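Local structure of thiaminase-I (Naegleria gruberi, 4HCW) at residues Asp64-Ser70 against Thr262-Asn268; Leu32-Leu37 against Leu291-Leu296. The protein is a thiaminase I-like protein with the two-lobed alpha/beta architecture related to the periplasmic binding proteins. All blocks are in the same frame, centred on the assembly; numbering follows the deposited sequence.

Contact 1 (Asp64-Ser70 against Thr262-Asn268); sequences DVFSTDS and TDVLALN
Asp64 O accepts from Asn268 N at 2.6 Å and opens an antiparallel ladder. The carboxylate of Asp64 turns instead to a salt bridge with Lys275. Val65 and Leu267 are a non-hydrogen-bonded pair; Val65 CG2 lies 3.6 Å from Ala266 O. Phe66 and Ala266 form a hydrogen-bonded pair, with 2.8 Å from Phe66 N to Ala266 O and the same from Ala266 N to Phe66 O. The Phe66 ring folds back over this pair (chi1 53°, CG between N and the carbonyl carbon). Ala266 O sits over one ring face, toward the rim, while Phe66 CE1 meets Ala266 CB at 4.0 Å. Ser67 CB touches Leu265 CD2 at 3.7 Å, and Ser67 OG is hydrogen-bonded to Gln116. Thr68 and Val264 form the next hydrogen-bonded pair. Asp69 OD2 stands 4.4 Å from Asp263 OD1, the side chains crossing obliquely with carboxylate planes 90° apart. Asp69 OD2 is held by Tyr54, which may ease the closeness of the two acids. Ser70 ends the run with two bonds to Thr262: Ser70 N to Thr262 O, and Ser70 OG with Thr262 OG1 at 2.7 Å. Strand 65-69 lies between strand 8-13, parallel to it, and strand 260-267, which strand 110-125 borders in turn. Helix 275-288 packs on the face carrying Leu265 and Leu267, and Phe51 meets the Phe66 ring on the other face.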
loop_
_atom_site.group_PDB
_atom_site.type_symbol
_atom_site.label_atom_id
_atom_site.label_comp_id
_atom_site.label_asym_id
_atom_site.label_seq_id
_atom_site.Cartn_x
_atom_site.Cartn_y
_atom_site.Cartn_z
ATOM N N ASP A 64 -15.460 3.694 15.200
ATOM C CA ASP A 64 -14.927 4.843 15.926
ATOM C C ASP A 64 -13.596 5.283 15.332
ATOM O O ASP A 64 -13.396 6.457 15.021
ATOM C CB ASP A 64 -14.751 4.510 17.409
ATOM C CG ASP A 64 -16.071 4.373 18.139
ATOM O OD1 ASP A 64 -17.018 5.114 17.799
ATOM O OD2 ASP A 64 -16.161 3.526 19.053
ATOM N N VAL A 65 -12.687 4.326 15.179
ATOM C CA VAL A 65 -11.400 4.574 14.542
ATOM C C VAL A 65 -11.085 3.432 13.581
ATOM O O VAL A 65 -11.186 2.260 13.941
ATOM C CB VAL A 65 -10.274 4.741 15.586
ATOM C CG1 VAL A 65 -10.537 3.864 16.798
ATOM C CG2 VAL A 65 -8.912 4.441 14.972
ATOM N N PHE A 66 -10.719 3.783 12.353
ATOM C CA PHE A 66 -10.521 2.790 11.304
ATOM C C PHE A 66 -9.260 3.055 10.488
ATOM O O PHE A 66 -8.798 4.192 10.389
ATOM C CB PHE A 66 -11.738 2.762 10.375
ATOM C CG PHE A 66 -12.112 4.111 9.829
ATOM C CD1 PHE A 66 -11.535 4.586 8.663
ATOM C CD2 PHE A 66 -13.038 4.907 10.484
ATOM C CE1 PHE A 66 -11.873 5.827 8.161
ATOM C CE2 PHE A 66 -13.381 6.150 9.987
ATOM C CZ PHE A 66 -12.798 6.610 8.823
ATOM N N SER A 67 -8.711 1.994 9.905
ATOM C CA SER A 67 -7.576 2.119 9.001
ATOM C C SER A 67 -8.036 1.891 7.568
ATOM O O SER A 67 -8.571 0.832 7.241
ATOM C CB SER A 67 -6.478 1.120 9.368
ATOM O OG SER A 67 -5.353 1.265 8.518
ATOM N N THR A 68 -7.834 2.891 6.717
ATOM C CA THR A 68 -8.265 2.803 5.328
ATOM C C THR A 68 -7.155 3.187 4.361
ATOM O O THR A 68 -6.253 3.950 4.705
ATOM C CB THR A 68 -9.479 3.708 5.056
ATOM O OG1 THR A 68 -9.773 3.705 3.653
ATOM C CG2 THR A 68 -9.190 5.134 5.502
ATOM N N ASP A 69 -7.226 2.647 3.150
ATOM C CA ASP A 69 -6.312 3.038 2.089
ATOM C C ASP A 69 -6.607 4.488 1.729
ATOM O O ASP A 69 -7.767 4.894 1.661
ATOM C CB ASP A 69 -6.498 2.135 0.867
ATOM C CG ASP A 69 -5.366 2.264 -0.140
ATOM O OD1 ASP A 69 -4.784 3.364 -0.265
ATOM O OD2 ASP A 69 -5.059 1.258 -0.814
ATOM N N SER A 70 -5.555 5.268 1.502
ATOM C CA SER A 70 -5.715 6.681 1.175
ATOM C C SER A 70 -6.272 6.880 -0.234
ATOM O O SER A 70 -6.598 8.000 -0.627
ATOM C CB SER A 70 -4.387 7.423 1.336
ATOM O OG SER A 70 -3.369 6.824 0.555
ATOM N N THR A 262 -0.655 4.291 0.759
ATOM C CA THR A 262 -0.536 4.525 2.194
ATOM C C THR A 262 -1.830 4.193 2.925
ATOM O O THR A 262 -2.900 4.685 2.569
ATOM C CB THR A 262 -0.151 5.984 2.516
ATOM O OG1 THR A 262 -1.184 6.866 2.061
ATOM C CG2 THR A 262 1.167 6.357 1.854
ATOM N N ASP A 263 -1.726 3.349 3.948
ATOM C CA ASP A 263 -2.860 3.051 4.810
ATOM C C ASP A 263 -2.893 4.058 5.952
ATOM O O ASP A 263 -1.873 4.317 6.592
ATOM C CB ASP A 263 -2.768 1.625 5.349
ATOM C CG ASP A 263 -2.895 0.583 4.257
ATOM O OD1 ASP A 263 -3.692 0.799 3.320
ATOM O OD2 ASP A 263 -2.195 -0.449 4.330
ATOM N N VAL A 264 -4.066 4.628 6.202
ATOM C CA VAL A 264 -4.189 5.720 7.159
ATOM C C VAL A 264 -5.200 5.432 8.270
ATOM O O VAL A 264 -6.345 5.065 8.004
ATOM C CB VAL A 264 -4.573 7.034 6.447
ATOM C CG1 VAL A 264 -4.913 8.112 7.457
ATOM C CG2 VAL A 264 -3.446 7.490 5.531
ATOM N N LEU A 265 -4.758 5.597 9.513
ATOM C CA LEU A 265 -5.640 5.493 10.670
ATOM C C LEU A 265 -6.407 6.795 10.862
ATOM O O LEU A 265 -5.810 7.858 11.030
ATOM C CB LEU A 265 -4.835 5.180 11.931
ATOM C CG LEU A 265 -4.360 3.737 12.113
ATOM C CD1 LEU A 265 -3.281 3.661 13.179
ATOM C CD2 LEU A 265 -5.533 2.842 12.475
ATOM N N ALA A 266 -7.732 6.710 10.835
ATOM C CA ALA A 266 -8.573 7.887 11.009
ATOM C C ALA A 266 -9.693 7.613 12.004
ATOM O O ALA A 266 -10.058 6.461 12.236
ATOM C CB ALA A 266 -9.146 8.331 9.673
ATOM N N LEU A 267 -10.234 8.676 12.589
ATOM C CA LEU A 267 -11.323 8.542 13.549
ATOM C C LEU A 267 -12.631 9.086 12.989
ATOM O O LEU A 267 -12.633 10.014 12.179
ATOM C CB LEU A 267 -10.983 9.245 14.867
ATOM C CG LEU A 267 -9.815 10.231 14.896
ATOM C CD1 LEU A 267 -10.061 11.302 15.944
ATOM C CD2 LEU A 267 -8.516 9.501 15.190
ATOM N N ASN A 268 -13.741 8.500 13.425
ATOM C CA ASN A 268 -15.059 8.945 12.999
ATOM C C ASN A 268 -15.325 10.371 13.467
ATOM O O ASN A 268 -14.874 10.776 14.538
ATOM C CB ASN A 268 -16.138 7.996 13.524
ATOM C CG ASN A 268 -17.436 8.098 12.747
ATOM O OD1 ASN A 268 -17.856 9.187 12.356
ATOM N ND2 ASN A 268 -18.080 6.959 12.520
#

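Contact 2 (Leu32-Leu37 against Leu291-Leu296)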
loop_
_atom_site.group_PDB
_atom_site.type_symbol
_atom_site.label_atom_id
_atom_site.label_comp_id
_atom_site.label_asym_id
_atom_site.label_seq_id
_atom_site.Cartn_x
_atom_site.Cartn_y
_atom_site.Cartn_z
ATOM N N LEU A 32 -1.270 -12.121 15.008
ATOM C CA LEU A 32 -0.140 -11.959 15.915
ATOM C C LEU A 32 -0.128 -10.558 16.515
ATOM O O LEU A 32 0.145 -10.384 17.701
ATOM C CB LEU A 32 1.180 -12.234 15.192
ATOM C CG LEU A 32 1.394 -13.656 14.671
ATOM C CD1 LEU A 32 2.796 -13.813 14.102
ATOM C CD2 LEU A 32 1.137 -14.677 15.770
ATOM N N ILE A 33 -0.430 -9.563 15.687
ATOM C CA ILE A 33 -0.477 -8.177 16.138
ATOM C C ILE A 33 -1.670 -7.937 17.060
ATOM O O ILE A 33 -1.552 -7.251 18.075
ATOM C CB ILE A 33 -0.531 -7.198 14.948
ATOM C CG1 ILE A 33 0.741 -7.319 14.107
ATOM C CG2 ILE A 33 -0.710 -5.766 15.429
ATOM C CD1 ILE A 33 0.809 -6.340 12.963
ATOM N N LYS A 34 -2.812 -8.517 16.705
ATOM C CA LYS A 34 -4.029 -8.380 17.500
ATOM C C LYS A 34 -3.855 -8.910 18.922
ATOM O O LYS A 34 -4.419 -8.362 19.868
ATOM C CB LYS A 34 -5.198 -9.092 16.815
ATOM C CG LYS A 34 -6.226 -8.153 16.204
ATOM C CD LYS A 34 -7.189 -8.899 15.293
ATOM C CE LYS A 34 -7.890 -10.032 16.024
ATOM N NZ LYS A 34 -8.776 -10.809 15.112
ATOM N N ASP A 35 -3.066 -9.970 19.069
ATOM C CA ASP A 35 -2.849 -10.585 20.374
ATOM C C ASP A 35 -1.884 -9.779 21.245
ATOM O O ASP A 35 -1.659 -10.115 22.408
ATOM C CB ASP A 35 -2.343 -12.022 20.215
ATOM C CG ASP A 35 -3.366 -12.934 19.560
ATOM O OD1 ASP A 35 -4.578 -12.667 19.699
ATOM O OD2 ASP A 35 -2.957 -13.918 18.910
ATOM N N VAL A 36 -1.320 -8.718 20.677
ATOM C CA VAL A 36 -0.369 -7.870 21.390
ATOM C C VAL A 36 -1.037 -6.578 21.861
ATOM O O VAL A 36 -0.678 -6.019 22.899
ATOM C CB VAL A 36 0.853 -7.541 20.501
ATOM C CG1 VAL A 36 1.778 -6.548 21.187
ATOM C CG2 VAL A 36 1.606 -8.814 20.146
ATOM N N LEU A 37 -2.023 -6.119 21.098
ATOM C CA LEU A 37 -2.726 -4.880 21.410
ATOM C C LEU A 37 -3.528 -4.987 22.706
ATOM O O LEU A 37 -4.139 -6.020 22.980
ATOM C CB LEU A 37 -3.646 -4.491 20.253
ATOM C CG LEU A 37 -2.976 -4.448 18.879
ATOM C CD1 LEU A 37 -3.966 -4.020 17.807
ATOM C CD2 LEU A 37 -1.764 -3.531 18.900
ATOM N N LEU A 291 7.228 -3.593 19.747
ATOM C CA LEU A 291 6.861 -4.988 19.532
ATOM C C LEU A 291 5.996 -5.135 18.286
ATOM O O LEU A 291 6.144 -6.092 17.527
ATOM C CB LEU A 291 6.142 -5.562 20.756
ATOM C CG LEU A 291 5.754 -7.041 20.664
ATOM C CD1 LEU A 291 6.953 -7.892 20.270
ATOM C CD2 LEU A 291 5.168 -7.525 21.979
ATOM N N VAL A 292 5.095 -4.181 18.079
ATOM C CA VAL A 292 4.261 -4.171 16.884
ATOM C C VAL A 292 5.126 -3.907 15.655
ATOM O O VAL A 292 4.968 -4.556 14.621
ATOM C CB VAL A 292 3.152 -3.108 16.975
ATOM C CG1 VAL A 292 2.338 -3.074 15.691
ATOM C CG2 VAL A 292 2.252 -3.385 18.170
ATOM N N LEU A 293 6.047 -2.955 15.782
ATOM C CA LEU A 293 6.968 -2.628 14.702
ATOM C C LEU A 293 7.844 -3.824 14.338
ATOM O O LEU A 293 8.062 -4.105 13.160
ATOM C CB LEU A 293 7.844 -1.431 15.079
ATOM C CG LEU A 293 7.135 -0.088 15.267
ATOM C CD1 LEU A 293 8.141 1.012 15.577
ATOM C CD2 LEU A 293 6.312 0.266 14.039
ATOM N N ASP A 294 8.341 -4.525 15.353
ATOM C CA ASP A 294 9.184 -5.695 15.129
ATOM C C ASP A 294 8.411 -6.813 14.436
ATOM O O ASP A 294 8.952 -7.514 13.581
ATOM C CB ASP A 294 9.783 -6.199 16.446
ATOM C CG ASP A 294 10.875 -5.288 16.978
ATOM O OD1 ASP A 294 11.578 -4.658 16.160
ATOM O OD2 ASP A 294 11.031 -5.202 18.214
ATOM N N LEU A 295 7.145 -6.969 14.808
ATOM C CA LEU A 295 6.283 -7.967 14.184
ATOM C C LEU A 295 5.991 -7.603 12.734
ATOM O O LEU A 295 5.923 -8.475 11.869
ATOM C CB LEU A 295 4.980 -8.123 14.968
ATOM C CG LEU A 295 5.077 -8.879 16.295
ATOM C CD1 LEU A 295 3.786 -8.744 17.078
ATOM C CD2 LEU A 295 5.405 -10.343 16.053
ATOM N N LEU A 296 5.821 -6.309 12.475
ATOM C CA LEU A 296 5.633 -5.819 11.114
ATOM C C LEU A 296 6.861 -6.124 10.267
ATOM O O LEU A 296 6.751 -6.403 9.073
ATOM C CB LEU A 296 5.360 -4.313 11.112
ATOM C CG LEU A 296 3.984 -3.851 11.594
ATOM C CD1 LEU A 296 3.920 -2.333 11.644
ATOM C CD2 LEU A 296 2.892 -4.405 10.694
#
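Ile33, Leu295 and Val36 bury the most surface here, and the whole contact is apolar. Ile33 sends its two branches to different residues. Ile33 CG2 reaches Val292 CG1 at 4.1 Å. The other branch runs out extended (chi2 -177°), so that Ile33 CD1 meets Leu296 CD2 at 3.6 Å, the two side chains crossing at about a right angle. CG1 of the same branch passes Leu295 CB. Leu295 spans Ile33 and Val36 from across the interface: its CD1 meets Val36 CG2 at 3.8 Å and also approaches the carbonyl oxygen of Leu32. Val36 uses both methyls. With CG1 opposite the backbone N (chi1 174°), that methyl touches Leu291 CD2 at 3.6 Å, and CG2 is left for Leu295. Leu37 adds its CD2 against Val292 CG2 at 4.1 Å. Ile33 O accepts from both Val36 N and Leu37 N, so the chain still turns where both make contact. Leu291 and Leu295 are more open; Ile33, Val292 and Leu296 are buried. The i, i+1, i+4, i+5 spacing of Leu291, Val292, Leu295 and Leu296 puts them on one face of helix 290-298, in an aliphatic interface with helix 29-34 and its following turn, in the outer layer of an alpha/beta lobe.

How the contacts relate
Contact 1 is a strand pair in the central sheet and contact 2 an apolar packing of helix 290-298 on helix 29-34 and its following turn, further out. Their centres are 18 Å apart and their nearest atoms about 9 Å apart, so they do not touch. Two elements join them. Strand 8-13 meets Val65 through Val11 and Leu37 through Leu13. Helix 275-288 packs on Leu265 through Ile283 and Leu287, and on Leu37 through Asn285 and Leu286. In sequence, both segments of contact 1 fall between those of contact 2. The early residues 32-37 and 64-70 are thus each matched with a late segment, so both contacts bring distant parts of the chain together.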